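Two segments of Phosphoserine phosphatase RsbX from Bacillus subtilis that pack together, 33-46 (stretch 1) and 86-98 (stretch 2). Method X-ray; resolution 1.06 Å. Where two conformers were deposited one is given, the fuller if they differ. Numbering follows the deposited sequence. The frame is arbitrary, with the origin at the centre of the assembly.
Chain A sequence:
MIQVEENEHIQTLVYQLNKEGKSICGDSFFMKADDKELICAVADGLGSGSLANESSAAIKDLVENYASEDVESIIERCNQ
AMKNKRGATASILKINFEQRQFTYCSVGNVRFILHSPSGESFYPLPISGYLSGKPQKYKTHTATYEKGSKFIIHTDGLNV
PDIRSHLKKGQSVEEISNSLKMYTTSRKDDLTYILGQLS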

# COMPACT_ATOMS: atom_id res chain seq x y z
N ALA A 33 -4.12 -3.85 12.17
CA ALA A 33 -3.93 -2.89 13.20
C ALA A 33 -4.31 -3.49 14.55
O ALA A 33 -5.30 -4.21 14.64
CB ALA A 33 -4.69 -1.56 12.95
N ASP A 34 -3.56 -3.19 15.58
CA ASP A 34 -3.98 -3.39 16.96
C ASP A 34 -3.83 -2.03 17.68
O ASP A 34 -3.73 -0.99 17.02
CB ASP A 34 -3.18 -4.52 17.60
CG ASP A 34 -1.72 -4.25 17.83
OD1 ASP A 34 -1.26 -3.16 17.78
OD2 ASP A 34 -1.09 -5.26 18.17
N ASP A 35 -3.96 -2.03 18.99
CA ASP A 35 -3.98 -0.74 19.70
C ASP A 35 -2.65 -0.03 19.66
O ASP A 35 -2.58 1.14 20.00
CB ASP A 35 -4.42 -0.93 21.15
CG ASP A 35 -5.80 -1.49 21.29
OD1 ASP A 35 -6.68 -1.20 20.47
OD2 ASP A 35 -6.02 -2.22 22.29
N LYS A 36 -1.59 -0.76 19.30
CA LYS A 36 -0.23 -0.25 19.35
C LYS A 36 0.36 0.06 17.97
O LYS A 36 1.18 0.98 17.85
CB LYS A 36 0.69 -1.20 20.10
CG LYS A 36 0.29 -1.31 21.61
CD LYS A 36 1.04 -2.42 22.43
CE LYS A 36 2.66 -2.44 22.62
NZ LYS A 36 3.13 -3.51 23.68
N GLU A 37 0.05 -0.71 16.94
CA GLU A 37 0.75 -0.62 15.68
C GLU A 37 -0.09 -1.09 14.53
O GLU A 37 -1.11 -1.77 14.68
CB GLU A 37 2.06 -1.32 15.71
CG GLU A 37 1.95 -2.73 15.88
CD GLU A 37 3.28 -3.38 16.17
OE1 GLU A 37 4.32 -2.94 15.82
OE2 GLU A 37 3.35 -4.31 16.92
N LEU A 38 0.37 -0.69 13.34
CA LEU A 38 -0.22 -1.07 12.02
C LEU A 38 0.88 -1.72 11.22
O LEU A 38 2.00 -1.20 11.19
CB LEU A 38 -0.71 0.20 11.23
CG LEU A 38 -1.35 -0.01 9.86
CD1 LEU A 38 -2.81 -0.43 10.13
CD2 LEU A 38 -1.33 1.20 8.86
N ILE A 39 0.52 -2.74 10.45
CA ILE A 39 1.30 -3.08 9.29
C ILE A 39 0.38 -3.19 8.11
O ILE A 39 -0.79 -3.62 8.19
CB ILE A 39 2.07 -4.35 9.42
CG1 ILE A 39 3.05 -4.47 8.25
CG2 ILE A 39 1.17 -5.56 9.55
CD1 ILE A 39 4.15 -5.39 8.50
N CYS A 40 0.87 -2.74 6.99
CA CYS A 40 0.10 -2.90 5.75
C CYS A 40 1.06 -2.98 4.58
O CYS A 40 2.20 -2.59 4.61
CB CYS A 40 -1.05 -1.98 5.52
SG CYS A 40 -0.41 -0.29 5.26
N ALA A 41 0.57 -3.62 3.54
CA ALA A 41 1.34 -3.80 2.32
C ALA A 41 0.40 -3.90 1.15
O ALA A 41 -0.71 -4.44 1.28
CB ALA A 41 2.20 -5.03 2.40
N VAL A 42 0.86 -3.48 0.01
CA VAL A 42 0.18 -3.58 -1.28
C VAL A 42 1.18 -4.07 -2.29
O VAL A 42 2.32 -3.55 -2.32
CB VAL A 42 -0.48 -2.25 -1.70
CG1 VAL A 42 -1.11 -2.37 -3.08
CG2 VAL A 42 -1.50 -1.78 -0.62
N ALA A 43 0.80 -5.00 -3.14
CA ALA A 43 1.66 -5.53 -4.16
C ALA A 43 0.93 -5.77 -5.45
O ALA A 43 -0.28 -6.06 -5.45
CB ALA A 43 2.32 -6.86 -3.67
N ASP A 44 1.64 -5.66 -6.56
CA ASP A 44 1.10 -5.88 -7.91
C ASP A 44 2.02 -6.88 -8.60
O ASP A 44 3.18 -6.59 -8.89
CB ASP A 44 1.04 -4.53 -8.65
CG ASP A 44 0.44 -4.60 -10.03
OD1 ASP A 44 0.21 -5.75 -10.52
OD2 ASP A 44 0.19 -3.52 -10.65
N GLY A 45 1.53 -8.09 -8.83
CA GLY A 45 2.32 -9.10 -9.44
C GLY A 45 2.62 -8.83 -10.92
O GLY A 45 1.82 -8.28 -11.63
N LEU A 46 3.82 -9.20 -11.33
CA LEU A 46 4.16 -9.18 -12.74
C LEU A 46 3.45 -10.34 -13.47
O LEU A 46 2.90 -11.22 -12.84
CB LEU A 46 5.66 -9.17 -12.98
CG LEU A 46 6.32 -7.77 -12.92
CD1 LEU A 46 6.30 -7.14 -11.51
CD2 LEU A 46 7.75 -7.85 -13.46
N ARG A 86 7.02 -14.78 -11.04
CA ARG A 86 6.96 -13.60 -11.92
C ARG A 86 7.65 -12.38 -11.28
O ARG A 86 8.19 -11.58 -12.01
CB ARG A 86 5.53 -13.19 -12.22
CG ARG A 86 4.74 -14.17 -13.13
CD ARG A 86 4.92 -13.86 -14.58
NE ARG A 86 4.05 -14.57 -15.50
CZ ARG A 86 4.42 -15.58 -16.30
NH1 ARG A 86 5.63 -16.15 -16.26
NH2 ARG A 86 3.55 -16.01 -17.18
N GLY A 87 7.55 -12.23 -9.97
CA GLY A 87 7.97 -11.01 -9.33
C GLY A 87 6.80 -10.15 -9.04
O GLY A 87 5.69 -10.37 -9.48
N ALA A 88 7.06 -9.03 -8.33
CA ALA A 88 6.00 -8.09 -7.97
C ALA A 88 6.57 -6.72 -7.67
O ALA A 88 7.73 -6.64 -7.16
CB ALA A 88 5.22 -8.57 -6.74
N THR A 89 5.83 -5.69 -7.87
CA THR A 89 6.09 -4.41 -7.26
C THR A 89 5.39 -4.38 -5.90
O THR A 89 4.32 -5.00 -5.75
CB THR A 89 5.75 -3.24 -8.18
OG1 THR A 89 4.32 -3.31 -8.43
CG2 THR A 89 6.51 -3.28 -9.47
N ALA A 90 5.95 -3.71 -4.89
CA ALA A 90 5.35 -3.79 -3.57
C ALA A 90 5.81 -2.64 -2.69
O ALA A 90 6.91 -2.12 -2.85
CB ALA A 90 5.77 -5.10 -2.88
N SER A 91 4.97 -2.32 -1.72
CA SER A 91 5.20 -1.31 -0.72
C SER A 91 4.76 -1.81 0.59
O SER A 91 3.69 -2.43 0.73
CB SER A 91 4.44 -0.06 -1.04
OG SER A 91 4.91 0.45 -2.31
N ILE A 92 5.57 -1.57 1.65
CA ILE A 92 5.31 -2.04 3.00
C ILE A 92 5.44 -0.87 3.97
O ILE A 92 6.42 -0.12 3.94
CB ILE A 92 6.29 -3.13 3.43
CG1 ILE A 92 6.20 -4.31 2.43
CG2 ILE A 92 5.90 -3.71 4.81
CD1 ILE A 92 7.19 -5.47 2.76
N LEU A 93 4.41 -0.67 4.80
CA LEU A 93 4.30 0.42 5.75
C LEU A 93 4.05 -0.14 7.13
O LEU A 93 3.13 -0.95 7.32
CB LEU A 93 3.14 1.31 5.34
CG LEU A 93 2.77 2.48 6.26
CD1 LEU A 93 3.90 3.50 6.34
CD2 LEU A 93 1.49 3.15 5.84
N LYS A 94 4.78 0.33 8.12
CA LYS A 94 4.52 0.06 9.53
C LYS A 94 4.34 1.38 10.26
O LYS A 94 5.02 2.37 9.95
CB LYS A 94 5.64 -0.76 10.16
CG LYS A 94 5.62 -2.26 9.79
CD LYS A 94 6.85 -3.04 10.25
CE LYS A 94 7.04 -3.03 11.77
NZ LYS A 94 6.16 -3.93 12.47
N ILE A 95 3.45 1.39 11.23
CA ILE A 95 3.15 2.57 12.03
C ILE A 95 3.15 2.19 13.49
O ILE A 95 2.51 1.24 13.89
CB ILE A 95 1.84 3.26 11.65
CG1 ILE A 95 1.75 3.50 10.15
CG2 ILE A 95 1.68 4.49 12.51
CD1 ILE A 95 0.43 4.13 9.66
N ASN A 96 3.87 2.97 14.32
CA ASN A 96 3.77 2.87 15.77
C ASN A 96 2.96 4.09 16.27
O ASN A 96 3.38 5.24 16.07
CB ASN A 96 5.18 2.85 16.41
CG ASN A 96 5.03 2.72 17.89
OD1 ASN A 96 4.70 3.67 18.58
ND2 ASN A 96 5.19 1.46 18.41
N PHE A 97 1.81 3.82 16.84
CA PHE A 97 0.89 4.90 17.17
C PHE A 97 1.38 5.76 18.34
O PHE A 97 1.25 6.99 18.27
CB PHE A 97 -0.52 4.42 17.47
CG PHE A 97 -1.11 3.60 16.34
CD1 PHE A 97 -1.11 4.10 15.05
CD2 PHE A 97 -1.70 2.36 16.55
CE1 PHE A 97 -1.73 3.36 14.02
CE2 PHE A 97 -2.25 1.67 15.55
CZ PHE A 97 -2.30 2.16 14.30
N GLU A 98 1.91 5.16 19.41
CA GLU A 98 2.36 5.92 20.57
C GLU A 98 3.43 6.96 20.17
O GLU A 98 3.43 8.10 20.71
CB GLU A 98 2.86 4.97 21.64
CG GLU A 98 3.18 5.68 23.01
CD GLU A 98 4.60 6.11 23.16
OE1 GLU A 98 5.52 5.52 22.49
OE2 GLU A 98 4.79 7.00 24.05
O HOH W 1 1.74 2.37 20.06
O HOH W 2 6.73 -4.03 15.13
O HOH W 3 4.06 -1.90 12.98
O HOH W 4 5.75 -0.62 16.54

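On one face of the sheet formed by the antiparallel strands 37-45 and 88-96 of RsbX, whose side chains alternate between its two faces, L38 meets I95, CD2 of L38 lying 3.5 Å from CD1 of I95, while SG of C40 rests 3.9 Å from CB of L93. F97, just past strand 88-96, has its CA-to-CB bond pointing toward stretch 1, and its CZ sits 4.0 Å from CB of L38; the carbonyl oxygens of D34 and D35 approach the ring edge. On the other face, nearer the G45-A88 end, CB of A43 and CB of A90 are 4.0 Å apart, and these small side chains accompany a close backbone approach, CA to CA 4.1 Å. Between the faces runs a ladder of paired hydrogen bonds. C40 N donates to L93 O (2.9 Å) and L93 N to C40 O (2.9 Å); L38 with I95, V42 with S91 and D44 with T89 repeat the pattern. Single bonds extend it at both ends, F97 N to K36 O (3.1 Å) and L46 N to G87 O (2.9 Å). At the polar edge, E37 OE1 and K94 NZ form a long salt bridge of 3.9 Å, and waters 2 and 3 each bridge these same two atoms. Water 4 links E37 OE1 to N96 ND2.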